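Long-range contacts in trans-isoprenyl diphosphate synthase (Caulobacter crescentus, PDB 3OYR), which probably makes octaprenyl diphosphate, the precursor of quinone side chains, by adding five isopentenyl diphosphate units to farnesyl diphosphate: residues 187-192 with 224-229; 195-200 with 216-221; 316-321 with 332-337; 173-178 with 254-259. All coordinates share one frame; numbering follows the deposited sequence. Where two conformers were deposited one is given.

Contact 1: residues 187-192 with 224-229. With DMA (dimethylallyl diphosphate), chain G; DMA (dimethylallyl diphosphate), chain D.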
loop_
_atom_site.group_PDB
_atom_site.type_symbol
_atom_site.label_atom_id
_atom_site.label_comp_id
_atom_site.label_asym_id
_atom_site.label_seq_id
_atom_site.Cartn_x
_atom_site.Cartn_y
_atom_site.Cartn_z
ATOM N N ILE B 187 -9.844 -16.110 6.237
ATOM C CA ILE B 187 -9.008 -15.000 6.643
ATOM C C ILE B 187 -7.516 -15.302 6.540
ATOM O O ILE B 187 -6.774 -14.523 5.921
ATOM C CB ILE B 187 -9.337 -14.603 8.103
ATOM C CG1 ILE B 187 -10.730 -13.962 8.164
ATOM C CG2 ILE B 187 -8.198 -13.780 8.751
ATOM C CD1 ILE B 187 -11.263 -13.750 9.614
ATOM N N ILE B 188 -7.066 -16.418 7.126
ATOM C CA ILE B 188 -5.631 -16.719 7.085
ATOM C C ILE B 188 -5.174 -17.053 5.665
ATOM O O ILE B 188 -4.051 -16.754 5.295
ATOM C CB ILE B 188 -5.164 -17.763 8.141
ATOM C CG1 ILE B 188 -5.797 -19.154 7.919
ATOM C CG2 ILE B 188 -5.495 -17.238 9.535
ATOM C CD1 ILE B 188 -5.048 -20.321 8.613
ATOM N N GLN B 189 -6.058 -17.615 4.847
ATOM C CA GLN B 189 -5.644 -17.885 3.466
ATOM C C GLN B 189 -5.346 -16.571 2.719
ATOM O O GLN B 189 -4.348 -16.464 1.990
ATOM C CB GLN B 189 -6.648 -18.758 2.720
ATOM C CG GLN B 189 -6.160 -19.106 1.300
ATOM C CD GLN B 189 -7.071 -20.049 0.554
ATOM O OE1 GLN B 189 -7.391 -21.137 1.028
ATOM N NE2 GLN B 189 -7.448 -19.658 -0.657
ATOM N N ALA B 190 -6.197 -15.580 2.944
ATOM C CA ALA B 190 -6.114 -14.303 2.254
ATOM C C ALA B 190 -4.986 -13.443 2.802
ATOM O O ALA B 190 -4.162 -12.951 2.045
ATOM C CB ALA B 190 -7.453 -13.562 2.337
ATOM N N LYS B 191 -4.938 -13.287 4.122
ATOM C CA LYS B 191 -4.029 -12.339 4.719
ATOM C C LYS B 191 -2.596 -12.857 4.799
ATOM O O LYS B 191 -1.673 -12.052 4.867
ATOM C CB LYS B 191 -4.522 -11.912 6.098
ATOM C CG LYS B 191 -4.078 -12.838 7.214
ATOM C CD LYS B 191 -4.282 -12.192 8.565
ATOM C CE LYS B 191 -4.021 -13.218 9.659
ATOM N NZ LYS B 191 -4.152 -12.590 11.017
ATOM N N THR B 192 -2.409 -14.182 4.786
ATOM C CA THR B 192 -1.067 -14.745 4.959
ATOM C C THR B 192 -0.658 -15.726 3.881
ATOM O O THR B 192 0.432 -15.614 3.330
ATOM C CB THR B 192 -0.900 -15.389 6.345
ATOM O OG1 THR B 192 -1.123 -14.390 7.358
ATOM C CG2 THR B 192 0.507 -15.982 6.508
ATOM N N LEU B 224 1.907 -24.043 2.293
ATOM C CA LEU B 224 2.955 -23.642 3.251
ATOM C C LEU B 224 2.483 -22.471 4.108
ATOM O O LEU B 224 2.673 -22.472 5.322
ATOM C CB LEU B 224 4.273 -23.288 2.561
ATOM C CG LEU B 224 5.359 -23.007 3.603
ATOM C CD1 LEU B 224 6.402 -24.053 3.598
ATOM C CD2 LEU B 224 5.977 -21.675 3.415
ATOM N N GLY B 225 1.825 -21.502 3.476
ATOM C CA GLY B 225 1.353 -20.321 4.187
ATOM C C GLY B 225 0.251 -20.582 5.194
ATOM O O GLY B 225 0.241 -19.968 6.261
ATOM N N LEU B 226 -0.674 -21.477 4.868
ATOM C CA LEU B 226 -1.692 -21.907 5.845
ATOM C C LEU B 226 -1.050 -22.540 7.094
ATOM O O LEU B 226 -1.314 -22.101 8.233
ATOM C CB LEU B 226 -2.710 -22.845 5.183
ATOM C CG LEU B 226 -3.559 -22.168 4.091
ATOM C CD1 LEU B 226 -4.363 -23.173 3.305
ATOM C CD2 LEU B 226 -4.489 -21.147 4.704
ATOM N N ALA B 227 -0.158 -23.509 6.873
ATOM C CA ALA B 227 0.633 -24.126 7.955
ATOM C C ALA B 227 1.340 -23.051 8.759
ATOM O O ALA B 227 1.254 -23.029 10.005
ATOM C CB ALA B 227 1.670 -25.131 7.367
ATOM N N PHE B 228 1.995 -22.138 8.031
ATOM C CA PHE B 228 2.780 -21.057 8.615
ATOM C C PHE B 228 1.938 -20.221 9.564
ATOM O O PHE B 228 2.341 -19.976 10.706
ATOM C CB PHE B 228 3.388 -20.165 7.504
ATOM C CG PHE B 228 4.368 -19.139 8.014
ATOM C CD1 PHE B 228 5.710 -19.480 8.210
ATOM C CD2 PHE B 228 3.952 -17.830 8.308
ATOM C CE1 PHE B 228 6.623 -18.527 8.707
ATOM C CE2 PHE B 228 4.869 -16.863 8.789
ATOM C CZ PHE B 228 6.196 -17.214 8.996
ATOM N N GLN B 229 0.764 -19.796 9.096
ATOM C CA GLN B 229 -0.091 -18.916 9.888
ATOM C C GLN B 229 -0.726 -19.620 11.093
ATOM O O GLN B 229 -0.826 -19.033 12.184
ATOM C CB GLN B 229 -1.157 -18.287 9.010
ATOM C CG GLN B 229 -1.940 -17.205 9.723
ATOM C CD GLN B 229 -1.063 -16.079 10.249
ATOM O OE1 GLN B 229 -0.204 -15.562 9.545
ATOM N NE2 GLN B 229 -1.278 -15.700 11.491
HETATM C C1 DMA G . -1.174 -10.972 9.785
HETATM O O1 DMA G . -0.845 -11.898 10.814
HETATM C C2 DMA G . -0.114 -9.942 9.544
HETATM C C3 DMA G . 0.243 -9.550 8.316
HETATM C C4 DMA G . -0.367 -10.084 7.058
HETATM C C5 DMA G . 1.313 -8.514 8.216
HETATM P PA DMA G . -0.598 -11.533 12.383
HETATM O O1A DMA G . -0.867 -12.824 13.094
HETATM O O2A DMA G . -1.293 -10.267 12.808
HETATM O O3A DMA G . 1.000 -11.297 12.314
HETATM P PB DMA G . 1.949 -10.782 13.518
HETATM O O1B DMA G . 3.273 -10.952 12.821
HETATM O O2B DMA G . 1.684 -11.714 14.677
HETATM O O3B DMA G . 1.543 -9.363 13.843
HETATM C C1 DMA D . 4.968 -12.020 10.133
HETATM O O1 DMA D . 5.769 -12.739 9.185
HETATM C C2 DMA D . 3.737 -12.028 9.299
HETATM C C3 DMA D . 2.795 -12.967 9.428
HETATM C C4 DMA D . 2.825 -14.014 10.509
HETATM C C5 DMA D . 1.660 -12.916 8.454
HETATM P PA DMA D . 7.118 -13.551 9.489
HETATM O O1A DMA D . 7.640 -14.223 8.235
HETATM O O2A DMA D . 6.870 -14.452 10.666
HETATM O O3A DMA D . 8.017 -12.273 9.921
HETATM P PB DMA D . 9.580 -11.952 9.611
HETATM O O1B DMA D . 9.623 -11.405 8.197
HETATM O O2B DMA D . 9.751 -10.886 10.672
HETATM O O3B DMA D . 10.394 -13.204 9.798
#
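Thr192 and Gln229 meet where helices 181-206 and 211-238 cross steeply in the all-helical isoprenoid synthase fold; the two short segments make an angle of 106°, with their axes 9.2 Å apart. The polar part of the contact is one hydrogen bond across it, donated by Thr192 OG1 to Gln229 OE1 at 2.6 Å. The donor sits well above the amide plane rather than in it. The bend at chi2 (58°) sets Gln229 CD beside the threonine. The other amide atom, NE2, is bonded to Asp233 and makes a weak bond to O1A of one dimethylallyl diphosphate, so partners at both ends of the amide fix its rotation.

Apolar packing flanks this bond. Ile188 CG2 lies 3.6 Å from Gln229 CG, so isoleucine lines the aliphatic part of the glutamine. Further along, Leu226 CD2 packs 3.7 Å from Gln189 CA and also touches Ile188 CG1, the isoleucine and leucine side chains crossing at about a right angle.

Ligand contacts come from both helices. Lys191 runs extended beyond CG; its NZ is hydrogen-bonded to Gln170 and only weakly to O1 of the same diphosphate. The second dimethylallyl diphosphate sets methyl C5 3.3 Å from Thr192 OG1, so the helix-joining bond also borders its prenyl end. At its other end, diphosphate oxygen O2A lies in the plane of the Phe228 ring, 3.3 Å from CZ.

Contact 2: residues 195-200 with 216-221; sequences LFAAAS and ALRDYG
The guanidinium of Arg218 carries Ala197 CB on one face, with the methyl 3.7 Å above the plane and offset toward the rim. The chain reaches this position extended from CG to NE, and CG itself lies 4.0 Å from Ala197 CB. NH2 and NH1 then form salt bridges with Glu194 and Glu201, so one arginine of helix 211-238 ties two acids of helix 181-206. An alanine here would probably leave both glutamates without their mate and uncover the Ala197 methyl. The Phe196 ring turns from the opposing segment toward Phe228, the two planes at about 55°; the residue's closest approach to the other segment is CB, 3.3 Å from Gly221 O.

Between these side chains the backbones almost touch: Ala197 CA and Gly221 CA are 4.0 Å apart, and the axes approach to 7.1 Å at 150°. A side chain on Gly221 would collide with Ser200 OG and Phe196 O, which explains glycine at this point. Ser200 packs CB against Leu217 O at 3.3 Å, while OG, nearly eclipsing its own backbone N (chi1 4°), donates to Phe196 O at 2.7 Å. That carbonyl also takes Ser200 N, from the opposite face of its plane.

This close antiparallel pair is flanked by helix 68-79, whose Met72 touches Phe196 and Ser200, and by helix 150-173, which packs on Ala198.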
loop_
_atom_site.group_PDB
_atom_site.type_symbol
_atom_site.label_atom_id
_atom_site.label_comp_id
_atom_site.label_asym_id
_atom_site.label_seq_id
_atom_site.Cartn_x
_atom_site.Cartn_y
_atom_site.Cartn_z
ATOM N N LEU B 195 0.314 -14.455 -0.130
ATOM C CA LEU B 195 1.643 -13.873 -0.406
ATOM C C LEU B 195 2.729 -14.982 -0.594
ATOM O O LEU B 195 3.587 -14.910 -1.516
ATOM C CB LEU B 195 2.038 -12.865 0.686
ATOM C CG LEU B 195 3.255 -12.005 0.338
ATOM C CD1 LEU B 195 3.141 -11.408 -1.076
ATOM C CD2 LEU B 195 3.414 -10.920 1.356
ATOM N N PHE B 196 2.629 -16.041 0.212
ATOM C CA PHE B 196 3.469 -17.233 0.034
ATOM C C PHE B 196 3.196 -17.919 -1.287
ATOM O O PHE B 196 4.147 -18.253 -1.989
ATOM C CB PHE B 196 3.293 -18.245 1.166
ATOM C CG PHE B 196 4.065 -17.902 2.420
ATOM C CD1 PHE B 196 3.416 -17.440 3.547
ATOM C CD2 PHE B 196 5.449 -18.062 2.468
ATOM C CE1 PHE B 196 4.142 -17.141 4.706
ATOM C CE2 PHE B 196 6.182 -17.772 3.601
ATOM C CZ PHE B 196 5.533 -17.321 4.725
ATOM N N ALA B 197 1.910 -18.128 -1.618
ATOM C CA ALA B 197 1.542 -18.691 -2.914
ATOM C C ALA B 197 2.071 -17.829 -4.073
ATOM O O ALA B 197 2.613 -18.365 -5.034
ATOM C CB ALA B 197 0.037 -18.833 -3.027
ATOM N N ALA B 198 1.842 -16.515 -3.996
ATOM C CA ALA B 198 2.316 -15.517 -4.976
ATOM C C ALA B 198 3.829 -15.493 -5.143
ATOM O O ALA B 198 4.330 -15.469 -6.291
ATOM C CB ALA B 198 1.827 -14.118 -4.617
ATOM N N ALA B 199 4.551 -15.515 -4.022
ATOM C CA ALA B 199 6.018 -15.565 -4.035
ATOM C C ALA B 199 6.530 -16.752 -4.832
ATOM O O ALA B 199 7.383 -16.571 -5.704
ATOM C CB ALA B 199 6.605 -15.577 -2.626
ATOM N N SER B 200 5.992 -17.949 -4.569
ATOM C CA SER B 200 6.412 -19.123 -5.331
ATOM C C SER B 200 5.941 -19.063 -6.751
ATOM O O SER B 200 6.704 -19.374 -7.653
ATOM C CB SER B 200 5.966 -20.455 -4.722
ATOM O OG SER B 200 5.158 -20.234 -3.600
ATOM N N ALA B 216 1.824 -25.946 -9.581
ATOM C CA ALA B 216 2.367 -26.812 -8.527
ATOM C C ALA B 216 3.069 -26.015 -7.425
ATOM O O ALA B 216 2.873 -26.255 -6.233
ATOM C CB ALA B 216 3.312 -27.837 -9.112
ATOM N N LEU B 217 3.868 -25.045 -7.847
ATOM C CA LEU B 217 4.620 -24.213 -6.934
ATOM C C LEU B 217 3.731 -23.263 -6.160
ATOM O O LEU B 217 3.927 -23.066 -4.953
ATOM C CB LEU B 217 5.744 -23.485 -7.688
ATOM C CG LEU B 217 6.980 -24.383 -7.710
ATOM C CD1 LEU B 217 7.938 -23.989 -8.849
ATOM C CD2 LEU B 217 7.689 -24.368 -6.335
ATOM N N ARG B 218 2.747 -22.693 -6.853
ATOM C CA ARG B 218 1.674 -21.957 -6.213
ATOM C C ARG B 218 0.994 -22.770 -5.113
ATOM O O ARG B 218 0.831 -22.288 -3.986
ATOM C CB ARG B 218 0.630 -21.502 -7.223
ATOM C CG ARG B 218 -0.459 -20.722 -6.558
ATOM C CD ARG B 218 -1.559 -20.225 -7.467
ATOM N NE ARG B 218 -2.524 -19.540 -6.618
ATOM C CZ ARG B 218 -2.354 -18.329 -6.081
ATOM N NH1 ARG B 218 -1.266 -17.585 -6.319
ATOM N NH2 ARG B 218 -3.300 -17.852 -5.306
ATOM N N ASP B 219 0.621 -24.000 -5.450
ATOM C CA ASP B 219 0.020 -24.970 -4.515
ATOM C C ASP B 219 0.911 -25.189 -3.287
ATOM O O ASP B 219 0.416 -25.268 -2.167
ATOM C CB ASP B 219 -0.187 -26.301 -5.272
ATOM C CG ASP B 219 -1.123 -27.290 -4.564
ATOM O OD1 ASP B 219 -1.861 -26.907 -3.622
ATOM O OD2 ASP B 219 -1.112 -28.484 -4.981
ATOM N N TYR B 220 2.225 -25.301 -3.512
ATOM C CA TYR B 220 3.203 -25.469 -2.439
ATOM C C TYR B 220 3.149 -24.267 -1.497
ATOM O O TYR B 220 3.015 -24.429 -0.298
ATOM C CB TYR B 220 4.653 -25.692 -2.981
ATOM C CG TYR B 220 5.691 -25.556 -1.896
ATOM C CD1 TYR B 220 5.964 -26.617 -1.036
ATOM C CD2 TYR B 220 6.366 -24.348 -1.683
ATOM C CE1 TYR B 220 6.889 -26.500 -0.006
ATOM C CE2 TYR B 220 7.286 -24.230 -0.642
ATOM C CZ TYR B 220 7.550 -25.308 0.175
ATOM O OH TYR B 220 8.448 -25.173 1.201
ATOM N N GLY B 221 3.242 -23.066 -2.067
ATOM C CA GLY B 221 3.274 -21.844 -1.271
ATOM C C GLY B 221 1.976 -21.594 -0.504
ATOM O O GLY B 221 2.031 -21.200 0.657
#

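Contact 3: residues 316-321 with 332-337; sequences KAKAAL and ALEELA
Lys318 and Glu334 are brought together by matching first torsions, each with CG anti to the carbonyl carbon. Their CG atoms come to 4.1 Å. The lysine then bends at chi3 (97°), which carries CE over the glutamate's backbone, 3.8 Å from Glu334 O, and the two side chains cross at about a right angle. Lys318 NZ does not pair with the glutamate carboxylate: NZ and Glu334 OE1 are 6.2 Å apart, and the ammonium makes its salt bridge with Asp338 one turn further on.

The contact closes the C-terminal helical hairpin of the chain, helix 302-320 against helix 328-342, nearly antiparallel at 169° with axes 9.1 Å apart. Its interior is aliphatic. Leu321 CD1 reaches Leu333 CB at 3.7 Å, and Ala337 CB rests against the methylene Lys318 CG at the same separation, with the methyl of Ala317 close by. At the polar border a water bridges the helices, donating to Lys318 O and, at 2.7 Å, to Glu334 OE2; Arg330 adds only a long, weak ion pair to that oxygen.

Helix 211-238 lies under the hairpin, where Tyr220 touches both Ala317 and Leu336. From helix 328-342, Leu333 and Leu336 extend the packing to helix 68-79, while Ala332 touches Leu30 of helix 25-45.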
loop_
_atom_site.group_PDB
_atom_site.type_symbol
_atom_site.label_atom_id
_atom_site.label_comp_id
_atom_site.label_asym_id
_atom_site.label_seq_id
_atom_site.Cartn_x
_atom_site.Cartn_y
_atom_site.Cartn_z
ATOM N N LYS B 316 0.458 -31.305 2.622
ATOM C CA LYS B 316 -0.104 -30.872 1.339
ATOM C C LYS B 316 0.955 -30.073 0.564
ATOM O O LYS B 316 1.143 -30.277 -0.638
ATOM C CB LYS B 316 -1.375 -30.034 1.550
ATOM C CG LYS B 316 -2.624 -30.826 1.979
ATOM C CD LYS B 316 -3.736 -29.892 2.426
ATOM C CE LYS B 316 -5.015 -30.653 2.787
ATOM N NZ LYS B 316 -6.046 -30.602 1.709
ATOM N N ALA B 317 1.675 -29.184 1.266
ATOM C CA ALA B 317 2.768 -28.418 0.616
ATOM C C ALA B 317 3.853 -29.336 0.039
ATOM O O ALA B 317 4.258 -29.166 -1.113
ATOM C CB ALA B 317 3.378 -27.371 1.559
ATOM N N LYS B 318 4.280 -30.328 0.824
ATOM C CA LYS B 318 5.284 -31.277 0.362
ATOM C C LYS B 318 4.773 -32.110 -0.825
ATOM O O LYS B 318 5.493 -32.308 -1.781
ATOM C CB LYS B 318 5.754 -32.179 1.492
ATOM C CG LYS B 318 6.368 -31.450 2.664
ATOM C CD LYS B 318 6.461 -32.346 3.879
ATOM C CE LYS B 318 7.829 -32.971 3.999
ATOM N NZ LYS B 318 8.005 -33.650 5.318
ATOM N N ALA B 319 3.516 -32.545 -0.770
ATOM C CA ALA B 319 2.926 -33.334 -1.846
ATOM C C ALA B 319 2.715 -32.506 -3.107
ATOM O O ALA B 319 2.782 -33.041 -4.217
ATOM C CB ALA B 319 1.588 -34.024 -1.377
ATOM N N ALA B 320 2.475 -31.204 -2.946
ATOM C CA ALA B 320 2.395 -30.290 -4.110
ATOM C C ALA B 320 3.628 -30.285 -5.037
ATOM O O ALA B 320 3.518 -29.942 -6.213
ATOM C CB ALA B 320 2.072 -28.884 -3.660
ATOM N N LEU B 321 4.791 -30.663 -4.512
ATOM C CA LEU B 321 6.041 -30.687 -5.305
ATOM C C LEU B 321 6.373 -32.018 -6.003
ATOM O O LEU B 321 7.405 -32.120 -6.678
ATOM C CB LEU B 321 7.222 -30.274 -4.436
ATOM C CG LEU B 321 7.142 -28.899 -3.767
ATOM C CD1 LEU B 321 8.336 -28.748 -2.861
ATOM C CD2 LEU B 321 7.109 -27.789 -4.808
ATOM N N ALA B 332 15.026 -28.859 0.133
ATOM C CA ALA B 332 15.029 -27.607 0.903
ATOM C C ALA B 332 13.600 -27.088 1.131
ATOM O O ALA B 332 13.244 -26.641 2.229
ATOM C CB ALA B 332 15.882 -26.553 0.192
ATOM N N LEU B 333 12.769 -27.182 0.103
ATOM C CA LEU B 333 11.363 -26.747 0.227
ATOM C C LEU B 333 10.517 -27.700 1.068
ATOM O O LEU B 333 9.585 -27.290 1.765
ATOM C CB LEU B 333 10.745 -26.532 -1.147
ATOM C CG LEU B 333 11.276 -25.306 -1.894
ATOM C CD1 LEU B 333 10.513 -25.136 -3.165
ATOM C CD2 LEU B 333 11.150 -24.048 -1.032
ATOM N N GLU B 334 10.883 -28.972 1.067
ATOM C CA GLU B 334 10.198 -29.905 1.949
ATOM C C GLU B 334 10.602 -29.685 3.397
ATOM O O GLU B 334 9.759 -29.722 4.300
ATOM C CB GLU B 334 10.423 -31.333 1.483
ATOM C CG GLU B 334 9.678 -31.612 0.181
ATOM C CD GLU B 334 10.005 -32.969 -0.414
ATOM O OE1 GLU B 334 11.070 -33.531 -0.076
ATOM O OE2 GLU B 334 9.199 -33.466 -1.229
ATOM N N GLU B 335 11.873 -29.355 3.615
ATOM C CA GLU B 335 12.336 -29.094 4.967
ATOM C C GLU B 335 11.732 -27.794 5.506
ATOM O O GLU B 335 11.466 -27.671 6.713
ATOM C CB GLU B 335 13.882 -29.094 5.034
ATOM C CG GLU B 335 14.494 -30.492 4.852
ATOM C CD GLU B 335 16.012 -30.481 4.716
ATOM O OE1 GLU B 335 16.596 -29.423 4.411
ATOM O OE2 GLU B 335 16.627 -31.542 4.905
ATOM N N LEU B 336 11.501 -26.832 4.616
ATOM C CA LEU B 336 10.846 -25.571 5.003
ATOM C C LEU B 336 9.393 -25.789 5.441
ATOM O O LEU B 336 8.918 -25.157 6.398
ATOM C CB LEU B 336 10.923 -24.534 3.870
ATOM C CG LEU B 336 10.168 -23.206 4.042
ATOM C CD1 LEU B 336 10.826 -22.337 5.134
ATOM C CD2 LEU B 336 10.087 -22.441 2.739
ATOM N N ALA B 337 8.699 -26.689 4.745
ATOM C CA ALA B 337 7.324 -27.060 5.094
ATOM C C ALA B 337 7.204 -27.587 6.530
ATOM O O ALA B 337 6.309 -27.181 7.266
ATOM C CB ALA B 337 6.769 -28.073 4.075
HETATM O O HOH W 1 7.280 -33.998 -3.094
#

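Contact 4: residues 173-178 with 254-259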
loop_
_atom_site.group_PDB
_atom_site.type_symbol
_atom_site.label_atom_id
_atom_site.label_comp_id
_atom_site.label_asym_id
_atom_site.label_seq_id
_atom_site.Cartn_x
_atom_site.Cartn_y
_atom_site.Cartn_z
ATOM N N ARG B 173 -14.672 -9.413 11.342
ATOM C CA ARG B 173 -15.247 -10.670 11.793
ATOM C C ARG B 173 -14.473 -11.409 12.868
ATOM O O ARG B 173 -15.037 -12.284 13.529
ATOM C CB ARG B 173 -15.545 -11.596 10.613
ATOM C CG ARG B 173 -16.744 -11.149 9.794
ATOM C CD ARG B 173 -17.454 -12.338 9.207
ATOM N NE ARG B 173 -18.892 -12.274 9.455
ATOM C CZ ARG B 173 -19.768 -13.205 9.082
ATOM N NH1 ARG B 173 -19.364 -14.290 8.432
ATOM N NH2 ARG B 173 -21.057 -13.046 9.361
ATOM N N SER B 174 -13.204 -11.062 13.069
ATOM C CA SER B 174 -12.394 -11.808 14.041
ATOM C C SER B 174 -12.606 -11.344 15.476
ATOM O O SER B 174 -12.057 -11.937 16.397
ATOM C CB SER B 174 -10.901 -11.774 13.700
ATOM O OG SER B 174 -10.565 -12.747 12.731
ATOM N N HIS B 175 -13.409 -10.304 15.663
ATOM C CA HIS B 175 -13.542 -9.681 16.979
ATOM C C HIS B 175 -14.823 -10.050 17.726
ATOM O O HIS B 175 -15.326 -9.269 18.532
ATOM C CB HIS B 175 -13.343 -8.166 16.855
ATOM C CG HIS B 175 -11.962 -7.796 16.412
ATOM N ND1 HIS B 175 -10.958 -7.477 17.300
ATOM C CD2 HIS B 175 -11.402 -7.755 15.180
ATOM C CE1 HIS B 175 -9.845 -7.225 16.632
ATOM N NE2 HIS B 175 -10.088 -7.386 15.342
ATOM N N ASP B 176 -15.336 -11.249 17.442
ATOM C CA ASP B 176 -16.417 -11.868 18.214
ATOM C C ASP B 176 -16.200 -13.379 18.303
ATOM O O ASP B 176 -15.644 -13.988 17.386
ATOM C CB ASP B 176 -17.824 -11.492 17.684
ATOM C CG ASP B 176 -18.237 -12.267 16.423
ATOM O OD1 ASP B 176 -18.773 -13.398 16.541
ATOM O OD2 ASP B 176 -18.073 -11.716 15.311
ATOM N N LEU B 177 -16.643 -13.974 19.411
ATOM C CA LEU B 177 -16.401 -15.398 19.705
ATOM C C LEU B 177 -17.194 -16.388 18.848
ATOM O O LEU B 177 -16.883 -17.584 18.820
ATOM C CB LEU B 177 -16.590 -15.708 21.201
ATOM C CG LEU B 177 -17.389 -14.782 22.125
ATOM C CD1 LEU B 177 -18.255 -15.575 23.096
ATOM C CD2 LEU B 177 -16.451 -13.854 22.881
ATOM N N ASN B 178 -18.205 -15.900 18.136
ATOM C CA ASN B 178 -18.930 -16.758 17.215
ATOM C C ASN B 178 -18.359 -16.696 15.790
ATOM O O ASN B 178 -19.090 -16.646 14.794
ATOM C CB ASN B 178 -20.429 -16.471 17.255
ATOM C CG ASN B 178 -21.259 -17.749 17.260
ATOM O OD1 ASN B 178 -21.082 -18.622 18.121
ATOM N ND2 ASN B 178 -22.170 -17.866 16.296
ATOM N N GLU B 254 -5.822 -7.966 21.848
ATOM C CA GLU B 254 -6.604 -7.249 20.811
ATOM C C GLU B 254 -8.064 -7.702 20.778
ATOM O O GLU B 254 -8.902 -7.070 20.135
ATOM C CB GLU B 254 -6.008 -7.458 19.404
ATOM C CG GLU B 254 -4.772 -6.624 19.073
ATOM C CD GLU B 254 -3.772 -7.346 18.146
ATOM O OE1 GLU B 254 -2.549 -7.166 18.349
ATOM O OE2 GLU B 254 -4.192 -8.089 17.222
ATOM N N GLY B 255 -8.360 -8.814 21.441
ATOM C CA GLY B 255 -9.695 -9.414 21.393
ATOM C C GLY B 255 -9.923 -10.118 20.072
ATOM O O GLY B 255 -11.054 -10.225 19.589
ATOM N N LYS B 256 -8.825 -10.602 19.500
ATOM C CA LYS B 256 -8.826 -11.249 18.202
ATOM C C LYS B 256 -8.919 -12.768 18.342
ATOM O O LYS B 256 -8.013 -13.416 18.870
ATOM C CB LYS B 256 -7.571 -10.839 17.420
ATOM C CG LYS B 256 -7.548 -11.285 15.969
ATOM C CD LYS B 256 -6.921 -10.218 15.086
ATOM C CE LYS B 256 -5.420 -10.315 15.024
ATOM N NZ LYS B 256 -4.863 -9.151 14.292
ATOM N N ALA B 257 -10.025 -13.319 17.855
ATOM C CA ALA B 257 -10.249 -14.749 17.863
ATOM C C ALA B 257 -9.457 -15.411 16.755
ATOM O O ALA B 257 -9.524 -15.027 15.575
ATOM C CB ALA B 257 -11.736 -15.071 17.720
ATOM N N THR B 258 -8.677 -16.398 17.156
ATOM C CA THR B 258 -7.967 -17.239 16.222
ATOM C C THR B 258 -8.327 -18.656 16.613
ATOM O O THR B 258 -8.902 -18.883 17.688
ATOM C CB THR B 258 -6.461 -17.028 16.341
ATOM O OG1 THR B 258 -6.046 -17.363 17.659
ATOM C CG2 THR B 258 -6.087 -15.569 16.080
ATOM N N LEU B 259 -8.003 -19.599 15.741
ATOM C CA LEU B 259 -8.291 -21.000 15.961
ATOM C C LEU B 259 -7.898 -21.580 17.347
ATOM O O LEU B 259 -8.730 -22.254 17.942
ATOM C CB LEU B 259 -7.756 -21.857 14.807
ATOM C CG LEU B 259 -8.257 -23.297 14.772
ATOM C CD1 LEU B 259 -9.739 -23.324 14.407
ATOM C CD2 LEU B 259 -7.424 -24.134 13.830
#
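Ser174 O accepts the backbone N-H of Ala257 at 2.9 Å, and this single hydrogen bond is the tight centre of a contact between two loops. The bond is nearly straight (165°), and the donor lies in the carbonyl plane. Both residues are buried: Ala257 CB sits 3.4 Å from the same Ser174 O, and Ile187 and Leu179 close over Ser174, whose CB also touches Lys256 CG.

The second loop owes its shape to a Schellman motif that ends helix 250-254. Gly255 takes a positive phi (75°), which favours glycine, and two bonds run back into the last turn; three residues later Thr258 occupies the N-cap position of the next helix. Between these two helices Lys256 bends away from Ser174, and its NZ makes salt bridges with Asp109, a calcium ligand, and more weakly with Glu254 OE2 at 3.2 Å. Through Lys256 the 254-259 loop thus reaches the calcium-binding Asp109 and touches a bound dimethylallyl diphosphate.

Toward solvent, His175 and Asp176 are partly exposed and touch the other loop without bonding to it. His175 turns the edge of its imidazole to Glu254 O, which lies in the ring plane 3.5 Å from ND1. NE2 lies 4.3 Å from Lys256 CD. An alanine in place of His175 would probably leave the Glu254 and Gly255 carbonyls without their imidazole neighbour and open a gap beside Lys256. Beyond the histidine, Asp176 O approaches Ala257 CB at 4.1 Å, and exposed Asn178 donates its backbone N only weakly to Asp176 OD1.

In the fold
Contacts 1 and 2 are two stations along one helix pair, 181-206 with 211-238, their centres about 11 Å apart; Phe196 of contact 2 packs on Gly225 and Phe228 of contact 1. Contact 3, last in the chain, has its centre about 11 Å from that of contact 2, to which Tyr220 OH joins it through a probable hydrogen bond to Leu333 O. Leu224 of contact 1 packs on Ala337 of contact 3. The loops of contact 4 bracket both helices in sequence; its centre is about 30 Å from that of contact 3. The helix pair thus lines the ligand pocket at contact 1, packs closer at contact 2, farther from the metals, and is backed by the C-terminal hairpin of contact 3.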